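Local coordinates for protein aspartate-semialdehyde dehydrogenase (Vibrio cholerae, PDB 2R00) that catalyses the NADPH-dependent reductive dephosphorylation of L-aspartyl-4-phosphate to L-aspartate-semialdehyde, an early step toward lysine, threonine and methionine, at residues A127-A139 against M214-D226. Numbering follows the deposited sequence.
Sequences ANPNCSTIQMLVA and MKMVWETQKIFND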
# COMPACT_ATOMS: atom_id res chain seq x y z
N ALA A 127 2.58 -19.00 21.89
CA ALA A 127 2.15 -18.85 20.49
C ALA A 127 3.08 -17.90 19.75
O ALA A 127 3.43 -16.84 20.29
CB ALA A 127 0.72 -18.34 20.45
N ASN A 128 3.48 -18.29 18.54
CA ASN A 128 4.30 -17.47 17.65
C ASN A 128 3.31 -16.66 16.81
O ASN A 128 2.39 -17.24 16.25
CB ASN A 128 5.13 -18.38 16.73
CG ASN A 128 6.39 -17.71 16.15
OD1 ASN A 128 6.66 -17.79 14.94
ND2 ASN A 128 7.18 -17.09 17.01
N PRO A 129 3.47 -15.31 16.76
CA PRO A 129 2.52 -14.53 15.97
C PRO A 129 2.72 -14.64 14.45
O PRO A 129 3.69 -15.23 13.98
CB PRO A 129 2.76 -13.08 16.43
CG PRO A 129 3.65 -13.16 17.63
CD PRO A 129 4.45 -14.44 17.42
N ASN A 130 1.77 -14.06 13.72
CA ASN A 130 1.83 -13.94 12.29
C ASN A 130 3.03 -13.07 11.91
O ASN A 130 3.30 -12.07 12.58
CB ASN A 130 0.52 -13.29 11.82
CG ASN A 130 0.28 -13.46 10.35
OD1 ASN A 130 0.97 -12.88 9.52
ND2 ASN A 130 -0.72 -14.28 10.00
N CYS A 131 3.76 -13.44 10.85
CA CYS A 131 4.94 -12.65 10.40
C CYS A 131 4.59 -11.19 10.15
O CYS A 131 5.38 -10.31 10.46
CB CYS A 131 5.65 -13.26 9.18
SG CYS A 131 7.36 -12.59 8.84
N SER A 132 3.39 -10.93 9.60
CA SER A 132 2.88 -9.57 9.45
C SER A 132 2.88 -8.79 10.76
O SER A 132 3.30 -7.63 10.80
CB SER A 132 1.45 -9.60 8.91
OG SER A 132 1.43 -9.66 7.50
N THR A 133 2.40 -9.43 11.83
CA THR A 133 2.32 -8.81 13.15
C THR A 133 3.71 -8.68 13.78
O THR A 133 4.01 -7.66 14.39
CB THR A 133 1.42 -9.63 14.10
OG1 THR A 133 0.17 -9.91 13.46
CG2 THR A 133 1.18 -8.87 15.40
N ILE A 134 4.53 -9.71 13.64
CA ILE A 134 5.93 -9.65 14.07
C ILE A 134 6.65 -8.43 13.45
O ILE A 134 7.17 -7.58 14.17
CB ILE A 134 6.70 -10.95 13.74
CG1 ILE A 134 6.08 -12.15 14.47
CG2 ILE A 134 8.20 -10.80 14.09
CD1 ILE A 134 6.60 -13.51 14.00
N GLN A 135 6.64 -8.36 12.13
CA GLN A 135 7.27 -7.27 11.37
C GLN A 135 6.86 -5.90 11.91
O GLN A 135 7.72 -5.06 12.22
CB GLN A 135 6.79 -7.31 9.91
CG GLN A 135 7.62 -8.08 8.91
CD GLN A 135 6.92 -8.16 7.55
OE1 GLN A 135 6.54 -9.25 7.12
NE2 GLN A 135 6.73 -7.01 6.88
N MET A 136 5.55 -5.68 12.02
CA MET A 136 5.01 -4.38 12.40
C MET A 136 5.37 -4.01 13.84
O MET A 136 5.74 -2.87 14.14
CB MET A 136 3.48 -4.35 12.20
CG MET A 136 2.84 -2.99 12.54
SD MET A 136 1.06 -2.89 12.26
CE MET A 136 0.41 -3.91 13.58
N LEU A 137 5.24 -4.99 14.74
CA LEU A 137 5.46 -4.76 16.16
C LEU A 137 6.92 -4.47 16.52
O LEU A 137 7.20 -3.65 17.41
CB LEU A 137 4.94 -5.95 16.97
CG LEU A 137 3.50 -5.73 17.44
CD1 LEU A 137 2.76 -7.00 17.54
CD2 LEU A 137 3.48 -5.04 18.79
N VAL A 138 7.84 -5.13 15.84
CA VAL A 138 9.26 -4.81 15.97
C VAL A 138 9.51 -3.34 15.58
O VAL A 138 10.12 -2.59 16.34
CB VAL A 138 10.14 -5.79 15.17
CG1 VAL A 138 11.57 -5.27 15.06
CG2 VAL A 138 10.15 -7.16 15.86
N ALA A 139 9.00 -2.94 14.42
CA ALA A 139 9.16 -1.57 13.93
C ALA A 139 8.50 -0.50 14.79
O ALA A 139 9.04 0.59 14.93
CB ALA A 139 8.67 -1.46 12.47
N MET A 214 -9.19 -8.71 11.27
CA MET A 214 -9.54 -8.69 12.70
C MET A 214 -8.50 -9.45 13.52
O MET A 214 -8.19 -9.06 14.65
CB MET A 214 -10.94 -9.28 12.93
CG MET A 214 -12.08 -8.33 12.56
SD MET A 214 -11.86 -6.60 13.07
CE MET A 214 -11.63 -6.67 14.87
N LYS A 215 -7.96 -10.52 12.96
CA LYS A 215 -6.95 -11.31 13.67
C LYS A 215 -5.70 -10.50 13.95
O LYS A 215 -5.11 -10.62 15.02
CB LYS A 215 -6.62 -12.60 12.92
CG LYS A 215 -7.62 -13.72 13.22
CD LYS A 215 -7.66 -14.79 12.15
CE LYS A 215 -6.34 -14.98 11.44
NZ LYS A 215 -5.33 -15.70 12.26
N MET A 216 -5.33 -9.63 13.01
CA MET A 216 -4.21 -8.71 13.18
C MET A 216 -4.47 -7.71 14.31
O MET A 216 -3.58 -7.42 15.12
CB MET A 216 -3.91 -8.00 11.87
CG MET A 216 -2.66 -7.14 11.87
SD MET A 216 -1.95 -6.89 10.21
CE MET A 216 -0.28 -6.48 10.70
N VAL A 217 -5.69 -7.18 14.37
CA VAL A 217 -6.09 -6.31 15.46
C VAL A 217 -5.87 -7.00 16.80
O VAL A 217 -5.24 -6.45 17.69
CB VAL A 217 -7.59 -5.92 15.36
CG1 VAL A 217 -8.00 -5.09 16.58
CG2 VAL A 217 -7.88 -5.16 14.07
N TRP A 218 -6.39 -8.22 16.92
CA TRP A 218 -6.36 -8.95 18.18
C TRP A 218 -4.94 -9.35 18.58
O TRP A 218 -4.58 -9.25 19.75
CB TRP A 218 -7.28 -10.17 18.10
CG TRP A 218 -8.73 -9.81 17.86
CD1 TRP A 218 -9.39 -8.69 18.32
CD2 TRP A 218 -9.70 -10.58 17.14
NE1 TRP A 218 -10.71 -8.71 17.90
CE2 TRP A 218 -10.93 -9.86 17.19
CE3 TRP A 218 -9.66 -11.80 16.45
CZ2 TRP A 218 -12.09 -10.32 16.57
CZ3 TRP A 218 -10.83 -12.26 15.83
CH2 TRP A 218 -12.02 -11.52 15.89
N GLU A 219 -4.14 -9.78 17.60
CA GLU A 219 -2.72 -10.04 17.85
C GLU A 219 -1.97 -8.79 18.32
O GLU A 219 -1.21 -8.85 19.28
CB GLU A 219 -2.04 -10.65 16.61
CG GLU A 219 -2.52 -12.07 16.28
CD GLU A 219 -1.72 -12.74 15.17
OE1 GLU A 219 -0.50 -12.52 15.09
OE2 GLU A 219 -2.31 -13.51 14.38
N THR A 220 -2.19 -7.66 17.65
CA THR A 220 -1.51 -6.39 17.96
C THR A 220 -1.83 -5.88 19.37
O THR A 220 -0.92 -5.49 20.13
CB THR A 220 -1.86 -5.32 16.90
OG1 THR A 220 -1.34 -5.75 15.63
CG2 THR A 220 -1.26 -3.96 17.24
N GLN A 221 -3.11 -5.90 19.72
CA GLN A 221 -3.58 -5.49 21.05
C GLN A 221 -3.07 -6.40 22.17
O GLN A 221 -2.76 -5.91 23.27
CB GLN A 221 -5.11 -5.43 21.07
CG GLN A 221 -5.69 -4.28 20.25
CD GLN A 221 -7.21 -4.29 20.22
OE1 GLN A 221 -7.85 -5.32 20.46
NE2 GLN A 221 -7.79 -3.14 19.90
N LYS A 222 -3.03 -7.70 21.90
CA LYS A 222 -2.48 -8.69 22.84
C LYS A 222 -0.99 -8.47 23.10
O LYS A 222 -0.56 -8.41 24.26
CB LYS A 222 -2.71 -10.12 22.33
CG LYS A 222 -2.29 -11.22 23.30
CD LYS A 222 -2.88 -12.57 22.91
CE LYS A 222 -2.64 -13.65 23.98
NZ LYS A 222 -3.42 -14.91 23.67
N ILE A 223 -0.20 -8.35 22.04
CA ILE A 223 1.25 -8.20 22.19
C ILE A 223 1.61 -6.91 22.92
O ILE A 223 2.43 -6.93 23.84
CB ILE A 223 1.98 -8.35 20.84
CG1 ILE A 223 1.82 -9.78 20.32
CG2 ILE A 223 3.48 -8.02 20.98
CD1 ILE A 223 2.01 -9.96 18.81
N PHE A 224 0.97 -5.80 22.55
CA PHE A 224 1.14 -4.53 23.27
C PHE A 224 0.52 -4.57 24.66
O PHE A 224 0.80 -3.71 25.50
CB PHE A 224 0.51 -3.36 22.49
CG PHE A 224 1.40 -2.76 21.41
CD1 PHE A 224 2.74 -2.49 21.64
CD2 PHE A 224 0.86 -2.43 20.16
CE1 PHE A 224 3.55 -1.91 20.64
CE2 PHE A 224 1.66 -1.85 19.16
CZ PHE A 224 3.01 -1.59 19.41
N ASN A 225 -0.34 -5.57 24.89
CA ASN A 225 -1.15 -5.68 26.11
C ASN A 225 -1.92 -4.39 26.39
O ASN A 225 -1.93 -3.88 27.51
CB ASN A 225 -0.28 -6.10 27.31
CG ASN A 225 -1.12 -6.56 28.49
OD1 ASN A 225 -2.21 -7.13 28.32
ND2 ASN A 225 -0.62 -6.32 29.69
N ASP A 226 -2.57 -3.87 25.35
CA ASP A 226 -3.17 -2.56 25.43
C ASP A 226 -4.46 -2.53 24.60
O ASP A 226 -4.43 -2.23 23.40
CB ASP A 226 -2.16 -1.51 24.96
CG ASP A 226 -2.66 -0.07 25.10
OD1 ASP A 226 -1.84 0.85 24.90
OD2 ASP A 226 -3.87 0.13 25.37
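Leu137 sets its CD2 methyl over the centre of one face of the Phe224 ring, a CH-pi contact with CD2 only 11° off the ring normal; Tyr144 stacks with the same ring. The second flat group, the Glu219 carboxylate, is engaged in two distinct ways at a single oxygen. The backbone N of Asn130 meets OE1 on its syn lone pair, 3.1 Å from N to OE1 with a nearly straight N-H...O angle of 167°, whereas Thr133 OG1 donates to Glu219 OE1 from well above the carboxylate plane. With OG1 beside its backbone N, Thr133 turns the hydroxyl to the carboxylate while CG2 rests on Ile223, 3.7 Å from its CD1. Thr133 is thus a knob in a hole made by Met216, Glu219, Thr220 and Ile223, where helix 131-139 crosses helix 214-223 at -45°. Toward Phe224 the interface turns apolar: Leu137 CD1 presses on Ile223 CD1 at 3.3 Å, tighter than usual for two carbons. On another flank Met136, bent at its last torsion, brings CE to 3.9 Å from the CE of Met216 and to 3.3 Å from Thr220 OG1. That hydroxyl is itself committed to Met216 O within its own helix. Asn130 also caps helix 131-139, its OD1 accepting from Ser132 N. The two bonds to Glu219 OE1 therefore tie the start of the helix carrying the catalytic Cys131, which forms the acyl-thioester intermediate, to a helix of the dimerisation domain that bears Lys215, predicted to bind phosphate. Glu219 OE2 makes a long, weak ion pair with Arg100, another predicted phosphate ligand, which would at most modestly favour the charged carboxylate.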